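Local structure of xylooligosaccharide oxidase (Myceliophthora thermophila, 5L6G) at residues Y237-P242 and A306-V311. The protein oxidises the C1 hydroxyl of xylooligosaccharides and related sugars to lactones, reducing oxygen to hydrogen peroxide with a bicovalently bound FAD. Numbering follows the deposited sequence.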
loop_
_atom_site.group_PDB
_atom_site.type_symbol
_atom_site.label_atom_id
_atom_site.label_comp_id
_atom_site.label_asym_id
_atom_site.label_seq_id
_atom_site.Cartn_x
_atom_site.Cartn_y
_atom_site.Cartn_z
ATOM N N TYR A 237 -16.579 -3.489 -13.936
ATOM C CA TYR A 237 -16.868 -4.607 -14.832
ATOM C C TYR A 237 -15.956 -5.764 -14.507
ATOM O O TYR A 237 -14.941 -5.600 -13.830
ATOM C CB TYR A 237 -16.663 -4.189 -16.294
ATOM C CG TYR A 237 -15.249 -3.743 -16.610
ATOM C CD1 TYR A 237 -14.834 -2.441 -16.337
ATOM C CD2 TYR A 237 -14.321 -4.625 -17.174
ATOM C CE1 TYR A 237 -13.542 -2.029 -16.617
ATOM C CE2 TYR A 237 -13.017 -4.225 -17.446
ATOM C CZ TYR A 237 -12.635 -2.930 -17.178
ATOM O OH TYR A 237 -11.355 -2.509 -17.432
ATOM N N GLU A 238 -16.317 -6.928 -15.032
ATOM C CA GLU A 238 -15.540 -8.126 -14.846
ATOM C C GLU A 238 -15.422 -8.879 -16.158
ATOM O O GLU A 238 -16.288 -8.771 -17.041
ATOM C CB GLU A 238 -16.222 -8.995 -13.792
ATOM C CG GLU A 238 -16.038 -8.453 -12.400
ATOM C CD GLU A 238 -17.045 -8.939 -11.380
ATOM O OE1 GLU A 238 -17.682 -9.998 -11.576
ATOM O OE2 GLU A 238 -17.160 -8.239 -10.344
ATOM N N ILE A 239 -14.332 -9.625 -16.290
ATOM C CA ILE A 239 -14.160 -10.535 -17.416
ATOM C C ILE A 239 -13.646 -11.818 -16.833
ATOM O O ILE A 239 -12.501 -11.880 -16.384
ATOM C CB ILE A 239 -13.154 -10.024 -18.468
ATOM C CG1 ILE A 239 -13.556 -8.637 -18.985
ATOM C CG2 ILE A 239 -13.034 -11.035 -19.605
ATOM C CD1 ILE A 239 -12.443 -7.882 -19.684
ATOM N N ASN A 240 -14.502 -12.841 -16.837
ATOM C CA ASN A 240 -14.104 -14.134 -16.320
ATOM C C ASN A 240 -13.136 -14.805 -17.280
ATOM O O ASN A 240 -13.317 -14.743 -18.491
ATOM C CB ASN A 240 -15.322 -15.025 -16.068
ATOM C CG ASN A 240 -16.105 -14.583 -14.855
ATOM O OD1 ASN A 240 -15.525 -14.215 -13.839
ATOM N ND2 ASN A 240 -17.423 -14.626 -14.948
ATOM N N LEU A 241 -12.095 -15.414 -16.716
ATOM C CA LEU A 241 -11.030 -16.005 -17.504
ATOM C C LEU A 241 -11.024 -17.503 -17.283
ATOM O O LEU A 241 -11.099 -17.943 -16.137
ATOM C CB LEU A 241 -9.684 -15.430 -17.086
ATOM C CG LEU A 241 -9.502 -13.931 -17.268
ATOM C CD1 LEU A 241 -8.240 -13.467 -16.545
ATOM C CD2 LEU A 241 -9.472 -13.594 -18.746
ATOM N N PRO A 242 -10.889 -18.288 -18.365
ATOM C CA PRO A 242 -10.923 -19.742 -18.259
ATOM C C PRO A 242 -9.586 -20.328 -17.850
ATOM O O PRO A 242 -9.054 -21.207 -18.533
ATOM C CB PRO A 242 -11.280 -20.170 -19.678
ATOM C CG PRO A 242 -10.608 -19.150 -20.513
ATOM C CD PRO A 242 -10.828 -17.867 -19.778
ATOM N N ALA A 306 -13.171 -13.411 -24.836
ATOM C CA ALA A 306 -13.876 -13.388 -23.572
ATOM C C ALA A 306 -15.042 -12.424 -23.639
ATOM O O ALA A 306 -15.186 -11.647 -24.590
ATOM C CB ALA A 306 -12.926 -13.010 -22.448
ATOM N N ASN A 307 -15.888 -12.506 -22.621
ATOM C CA ASN A 307 -17.081 -11.694 -22.531
ATOM C C ASN A 307 -17.017 -10.802 -21.317
ATOM O O ASN A 307 -16.524 -11.211 -20.271
ATOM C CB ASN A 307 -18.321 -12.591 -22.433
ATOM C CG ASN A 307 -18.657 -13.272 -23.745
ATOM O OD1 ASN A 307 -17.793 -13.439 -24.602
ATOM N ND2 ASN A 307 -19.917 -13.675 -23.912
ATOM N N LEU A 308 -17.532 -9.585 -21.459
ATOM C CA LEU A 308 -17.765 -8.699 -20.320
ATOM C C LEU A 308 -18.885 -9.246 -19.469
ATOM O O LEU A 308 -19.835 -9.817 -19.994
ATOM C CB LEU A 308 -18.234 -7.316 -20.777
ATOM C CG LEU A 308 -17.293 -6.148 -21.021
ATOM C CD1 LEU A 308 -18.110 -4.894 -21.344
ATOM C CD2 LEU A 308 -16.385 -5.923 -19.833
ATOM N N SER A 309 -18.805 -9.033 -18.162
ATOM C CA SER A 309 -19.948 -9.312 -17.292
ATOM C C SER A 309 -20.028 -8.273 -16.182
ATOM O O SER A 309 -19.086 -7.491 -15.977
ATOM C CB SER A 309 -19.872 -10.725 -16.716
ATOM O OG SER A 309 -18.640 -10.947 -16.056
ATOM N N SER A 310 -21.172 -8.248 -15.497
ATOM C CA SER A 310 -21.372 -7.389 -14.334
ATOM C C SER A 310 -20.982 -5.944 -14.626
ATOM O O SER A 310 -20.276 -5.317 -13.841
ATOM C CB SER A 310 -20.544 -7.895 -13.142
ATOM O OG SER A 310 -20.958 -9.189 -12.743
ATOM N N VAL A 311 -21.436 -5.417 -15.754
ATOM C CA VAL A 311 -21.130 -4.036 -16.097
ATOM C C VAL A 311 -22.074 -3.153 -15.287
ATOM O O VAL A 311 -23.285 -3.234 -15.445
ATOM C CB VAL A 311 -21.294 -3.787 -17.596
ATOM C CG1 VAL A 311 -21.115 -2.316 -17.926
ATOM C CG2 VAL A 311 -20.309 -4.647 -18.376
HETATM O O HOH W 1 -19.191 -11.126 -13.469
HETATM O O HOH W 2 -17.086 -12.504 -17.953
HETATM O O HOH W 3 -15.290 -14.408 -20.399
#
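In E238, CG lies anti to the carbonyl carbon, beside the backbone N (chi1 -74°), and the extended chain carries the carboxylate outward, while in S309 across from it OG is held between the backbone N and the carbonyl carbon (chi1 54°). E238 OE1 and S309 OG bond the same water on one face of the sheet. That water gives a proton to E238 OE1 at 2.7 Å and also bonds S310 OG, bridging three side chains, whereas E238 OE1 and S310 OG themselves stand 3.6 Å apart. OE1 has a second partner in the amide of Q281 on strand 280-286, which also binds N240 OD1. An alanine at E238 would probably cost the water and Q281 NE2 the carboxylate acceptor and leave the water held by the two serine hydroxyls alone among these side chains. In the backbone, E238 and S309 form an antiparallel hydrogen-bonded pair: E238 N donates to S309 O, and S309 N to E238 O at 2.8 Å. Toward N307 the two chains are linked through water: one molecule joins N240 N, N307 O and S309 OG, another N240 O and N307 N. On the face of I239 and L308 the contact is made by carbon atoms. L308 CD2 approaches Y237 CD2 obliquely at 3.6 Å. I239 CG2 presses tightly on A306 CB at 3.5 Å. Helix 290-304 covers this side, with L293 on Y237, I297 on L308 and L301 on I239. The arrangement is that of an antiparallel sheet edge backed by a helix: 308-314, an outermost strand, pairs with 234-240 in the large antiparallel sheet that also carries the substrate-binding R272, within an oxidase of the FAD-linked, berberine-bridge-enzyme-like family.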